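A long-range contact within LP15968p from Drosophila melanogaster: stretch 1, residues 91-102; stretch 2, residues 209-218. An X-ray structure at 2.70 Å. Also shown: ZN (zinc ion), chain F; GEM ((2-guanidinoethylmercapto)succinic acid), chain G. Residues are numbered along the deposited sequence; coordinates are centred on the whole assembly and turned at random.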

# COMPACT_ATOMS: atom_id res chain seq x y z
N THR A 91 16.05 -3.03 -3.25
CA THR A 91 15.06 -3.36 -2.24
C THR A 91 13.82 -2.52 -2.47
O THR A 91 13.92 -1.29 -2.56
CB THR A 91 15.55 -3.11 -0.80
OG1 THR A 91 16.62 -4.01 -0.49
CG2 THR A 91 14.41 -3.35 0.17
N PRO A 92 12.65 -3.19 -2.57
CA PRO A 92 11.34 -2.57 -2.80
C PRO A 92 10.83 -1.78 -1.60
O PRO A 92 10.68 -2.35 -0.51
CB PRO A 92 10.41 -3.76 -3.04
CG PRO A 92 11.31 -4.95 -3.24
CD PRO A 92 12.56 -4.66 -2.50
N PRO A 93 10.57 -0.49 -1.79
CA PRO A 93 9.85 0.26 -0.75
C PRO A 93 8.37 -0.05 -0.89
O PRO A 93 7.83 -0.17 -2.00
CB PRO A 93 10.14 1.74 -1.08
CG PRO A 93 10.74 1.75 -2.45
CD PRO A 93 10.82 0.33 -2.98
N VAL A 94 7.70 -0.20 0.24
CA VAL A 94 6.30 -0.54 0.25
C VAL A 94 5.66 0.22 1.39
O VAL A 94 6.37 0.63 2.32
CB VAL A 94 6.11 -2.05 0.46
CG1 VAL A 94 4.65 -2.43 0.40
CG2 VAL A 94 6.93 -2.85 -0.56
N LYS A 95 4.34 0.42 1.33
CA LYS A 95 3.61 1.09 2.41
C LYS A 95 2.24 0.49 2.72
O LYS A 95 1.56 -0.05 1.84
CB LYS A 95 3.47 2.59 2.13
CG LYS A 95 2.63 2.94 0.91
CD LYS A 95 3.39 3.89 0.00
CE LYS A 95 2.44 4.82 -0.75
NZ LYS A 95 1.36 4.11 -1.48
N TYR A 96 1.86 0.57 3.99
CA TYR A 96 0.50 0.26 4.41
C TYR A 96 -0.11 1.50 5.07
O TYR A 96 0.46 2.06 6.01
CB TYR A 96 0.49 -0.90 5.41
CG TYR A 96 0.45 -2.26 4.78
CD1 TYR A 96 0.01 -2.43 3.47
CD2 TYR A 96 0.86 -3.39 5.49
CE1 TYR A 96 -0.04 -3.68 2.89
CE2 TYR A 96 0.81 -4.65 4.91
CZ TYR A 96 0.37 -4.79 3.61
OH TYR A 96 0.32 -6.02 2.99
N ILE A 97 -1.26 1.96 4.57
CA ILE A 97 -1.93 3.05 5.27
C ILE A 97 -3.26 2.57 5.82
O ILE A 97 -3.88 1.67 5.25
CB ILE A 97 -2.12 4.32 4.39
CG1 ILE A 97 -0.78 4.89 3.90
CG2 ILE A 97 -2.81 5.40 5.22
CD1 ILE A 97 -0.28 4.32 2.61
N ALA A 98 -3.68 3.16 6.94
CA ALA A 98 -4.97 2.82 7.53
C ALA A 98 -5.73 4.06 8.01
O ALA A 98 -5.21 5.17 8.00
CB ALA A 98 -4.76 1.85 8.67
N ASN A 99 -6.97 3.84 8.43
CA ASN A 99 -7.76 4.85 9.13
C ASN A 99 -7.88 6.20 8.43
O ASN A 99 -7.91 7.23 9.10
CB ASN A 99 -7.21 5.06 10.54
CG ASN A 99 -8.19 5.81 11.43
OD1 ASN A 99 -7.87 6.84 12.01
ND2 ASN A 99 -9.41 5.29 11.53
N MET A 100 -7.96 6.19 7.10
CA MET A 100 -8.13 7.46 6.39
C MET A 100 -9.52 7.98 6.66
O MET A 100 -9.74 9.19 6.79
CB MET A 100 -7.86 7.31 4.89
CG MET A 100 -8.99 6.72 4.08
SD MET A 100 -8.55 6.68 2.33
CE MET A 100 -7.89 8.33 2.12
N HIS A 101 -10.47 7.07 6.76
CA HIS A 101 -11.76 7.40 7.33
C HIS A 101 -11.65 7.08 8.81
O HIS A 101 -11.59 5.90 9.21
CB HIS A 101 -12.88 6.61 6.65
CG HIS A 101 -13.01 6.90 5.19
ND1 HIS A 101 -12.61 6.02 4.21
CD2 HIS A 101 -13.47 8.00 4.54
CE1 HIS A 101 -12.84 6.55 3.03
NE2 HIS A 101 -13.36 7.75 3.20
N GLY A 102 -11.58 8.15 9.61
CA GLY A 102 -11.39 8.06 11.05
C GLY A 102 -12.26 7.06 11.80
O GLY A 102 -11.84 6.53 12.83
ZN ZN F . -13.34 4.00 4.24
C8 GEM G . -15.02 3.47 -0.29
S7 GEM G . -13.35 3.13 -0.80
C6 GEM G . -13.52 1.45 -1.34
C5 GEM G . -14.62 1.23 -2.36
N3 GEM G . -14.20 1.87 -3.60
C1 GEM G . -14.94 2.06 -4.69
N4 GEM G . -14.42 2.66 -5.75
N2 GEM G . -16.21 1.66 -4.72
C9 GEM G . -15.11 4.95 -0.03
O14 GEM G . -14.07 5.63 -0.11
O15 GEM G . -16.22 5.45 0.24
C10 GEM G . -15.45 2.64 0.94
C11 GEM G . -14.77 2.96 2.26
O12 GEM G . -14.31 2.00 2.92
O13 GEM G . -14.71 4.15 2.67
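Stretch 2 (209-218) PFVLSANFHG

The strand part of stretch 2, about Leu 212 to His 217, runs beside strand 93-97 of stretch 1, while Pro 209 to Val 211 lead in as loop. The two strands are parallel, with 5° between their N-to-C directions and 4.8 Å between the axes at closest approach. In register, Lys 95 pairs with Ser 213, Tyr 96 with Ala 214 and Ile 97 with Asn 215, their CA atoms 4.9, 5.1 and 4.6 Å apart. Side chains alternate, so Tyr 96 and Ala 214 share one face of the sheet, while Lys 95, Ser 213, Ile 97 and Asn 215 share the other.

The backbone bonds follow the parallel pattern, in which alternate residues of stretch 1 bond through both N and O to different residues of stretch 2. Before the pairing becomes regular, Val 211 N gives a straight bond to Pro 93 O (2.9 Å, 165°); Pro 93 N, closed into its ring, has no proton to offer. Lys 95 N reaches Leu 212 O weakly at 3.3 Å, and Lys 95 O accepts from Ala 214 N, also at 3.3 Å. Ile 97 N donates to Ala 214 O at 2.9 Å, and Ile 97 O takes Phe 216 N at 3.0 Å, more bent at 138°. The same Ile 97 O lies 3.1 Å from Asn 215 CA in a CA-H...O contact. Beyond the last direct bond a water continues the link, accepting from Met 100 N (3.1 Å) and donating to Phe 216 O (2.6 Å).

Among side chains, Lys 95 NZ makes a weak bond to Ser 213 OG at 2.9 Å; both atoms also have partners elsewhere in the structure. On its way the lysine chain crosses the face of the Phe 210 ring, with Lys 95 CD 3.3 Å from the centroid of that ring. At the start of the contact Pro 93 packs against Val 211, CD to CG2 3.7 Å. On the face that Tyr 96 and Ala 214 share, Tyr 96 CE1 meets Ala 214 CB at 3.5 Å, and the edge of Phe 216 points at the face of Tyr 96, centroids 5.3 Å apart.

At the far end, zinc joins the stretches: His 101 ND1 and His 217 ND1 each lie 2.1 Å from ZN. These two nitrogens are 2.9 Å apart but are not hydrogen-bonded, since each serves the metal. A carboxylate oxygen of the bound (2-guanidinoethylmercapto)succinic acid, GEM O13, also binds ZN at 2.1 Å. His 217 NE2, facing away from the metal, donates to Asn 215 OD1 at 2.7 Å, so both ring nitrogens are used. Met 100 SD approaches the edge of this ring, 3.2 Å from His 217 CE1.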

# COMPACT_ATOMS: atom_id res chain seq x y z
N PRO A 209 10.04 5.81 -4.72
CA PRO A 209 9.57 4.88 -5.75
C PRO A 209 8.82 3.69 -5.14
O PRO A 209 9.22 2.53 -5.32
CB PRO A 209 10.87 4.41 -6.37
CG PRO A 209 11.84 4.43 -5.21
CD PRO A 209 11.49 5.67 -4.47
N PHE A 210 7.74 3.96 -4.43
CA PHE A 210 6.95 2.87 -3.86
C PHE A 210 6.51 1.87 -4.91
O PHE A 210 6.09 2.24 -6.00
CB PHE A 210 5.76 3.42 -3.09
CG PHE A 210 6.15 4.09 -1.82
CD1 PHE A 210 6.13 5.47 -1.70
CD2 PHE A 210 6.58 3.34 -0.75
CE1 PHE A 210 6.50 6.09 -0.53
CE2 PHE A 210 6.96 3.95 0.43
CZ PHE A 210 6.92 5.33 0.53
N VAL A 211 6.62 0.60 -4.56
CA VAL A 211 6.38 -0.48 -5.51
C VAL A 211 4.98 -1.04 -5.35
O VAL A 211 4.29 -1.29 -6.33
CB VAL A 211 7.41 -1.62 -5.33
CG1 VAL A 211 6.98 -2.85 -6.12
CG2 VAL A 211 8.83 -1.17 -5.73
N LEU A 212 4.57 -1.22 -4.11
CA LEU A 212 3.28 -1.82 -3.78
C LEU A 212 2.72 -1.12 -2.54
O LEU A 212 3.47 -0.56 -1.75
CB LEU A 212 3.47 -3.32 -3.50
CG LEU A 212 2.36 -4.16 -2.84
CD1 LEU A 212 1.06 -4.01 -3.59
CD2 LEU A 212 2.78 -5.63 -2.79
N SER A 213 1.40 -1.15 -2.37
CA SER A 213 0.75 -0.44 -1.27
C SER A 213 -0.68 -0.92 -1.03
O SER A 213 -1.33 -1.47 -1.90
CB SER A 213 0.73 1.06 -1.56
OG SER A 213 -0.04 1.75 -0.60
N ALA A 214 -1.17 -0.68 0.17
CA ALA A 214 -2.56 -1.00 0.47
C ALA A 214 -3.08 0.01 1.47
O ALA A 214 -2.32 0.46 2.33
CB ALA A 214 -2.66 -2.39 1.04
N ASN A 215 -4.34 0.41 1.33
CA ASN A 215 -4.98 1.19 2.39
C ASN A 215 -6.31 0.57 2.89
O ASN A 215 -7.08 -0.01 2.12
CB ASN A 215 -5.03 2.71 2.10
CG ASN A 215 -6.12 3.10 1.14
OD1 ASN A 215 -7.08 3.76 1.53
ND2 ASN A 215 -5.98 2.71 -0.12
N PHE A 216 -6.52 0.67 4.20
CA PHE A 216 -7.52 -0.13 4.86
C PHE A 216 -8.72 0.68 5.27
O PHE A 216 -8.60 1.80 5.78
CB PHE A 216 -6.90 -0.84 6.06
CG PHE A 216 -5.71 -1.68 5.70
CD1 PHE A 216 -4.44 -1.14 5.70
CD2 PHE A 216 -5.88 -3.00 5.31
CE1 PHE A 216 -3.35 -1.92 5.34
CE2 PHE A 216 -4.79 -3.77 4.94
CZ PHE A 216 -3.53 -3.24 4.96
N HIS A 217 -9.88 0.09 5.05
CA HIS A 217 -11.14 0.72 5.32
C HIS A 217 -12.03 -0.27 6.04
O HIS A 217 -11.68 -1.45 6.16
CB HIS A 217 -11.80 1.15 4.01
CG HIS A 217 -11.07 2.24 3.29
ND1 HIS A 217 -11.49 3.54 3.28
CD2 HIS A 217 -9.92 2.21 2.56
CE1 HIS A 217 -10.66 4.28 2.57
NE2 HIS A 217 -9.69 3.49 2.13
N GLY A 218 -13.18 0.20 6.51
CA GLY A 218 -14.13 -0.67 7.17
C GLY A 218 -15.49 -0.40 6.59
O GLY A 218 -15.69 0.62 5.92
O HOH W 1 -7.30 3.98 5.10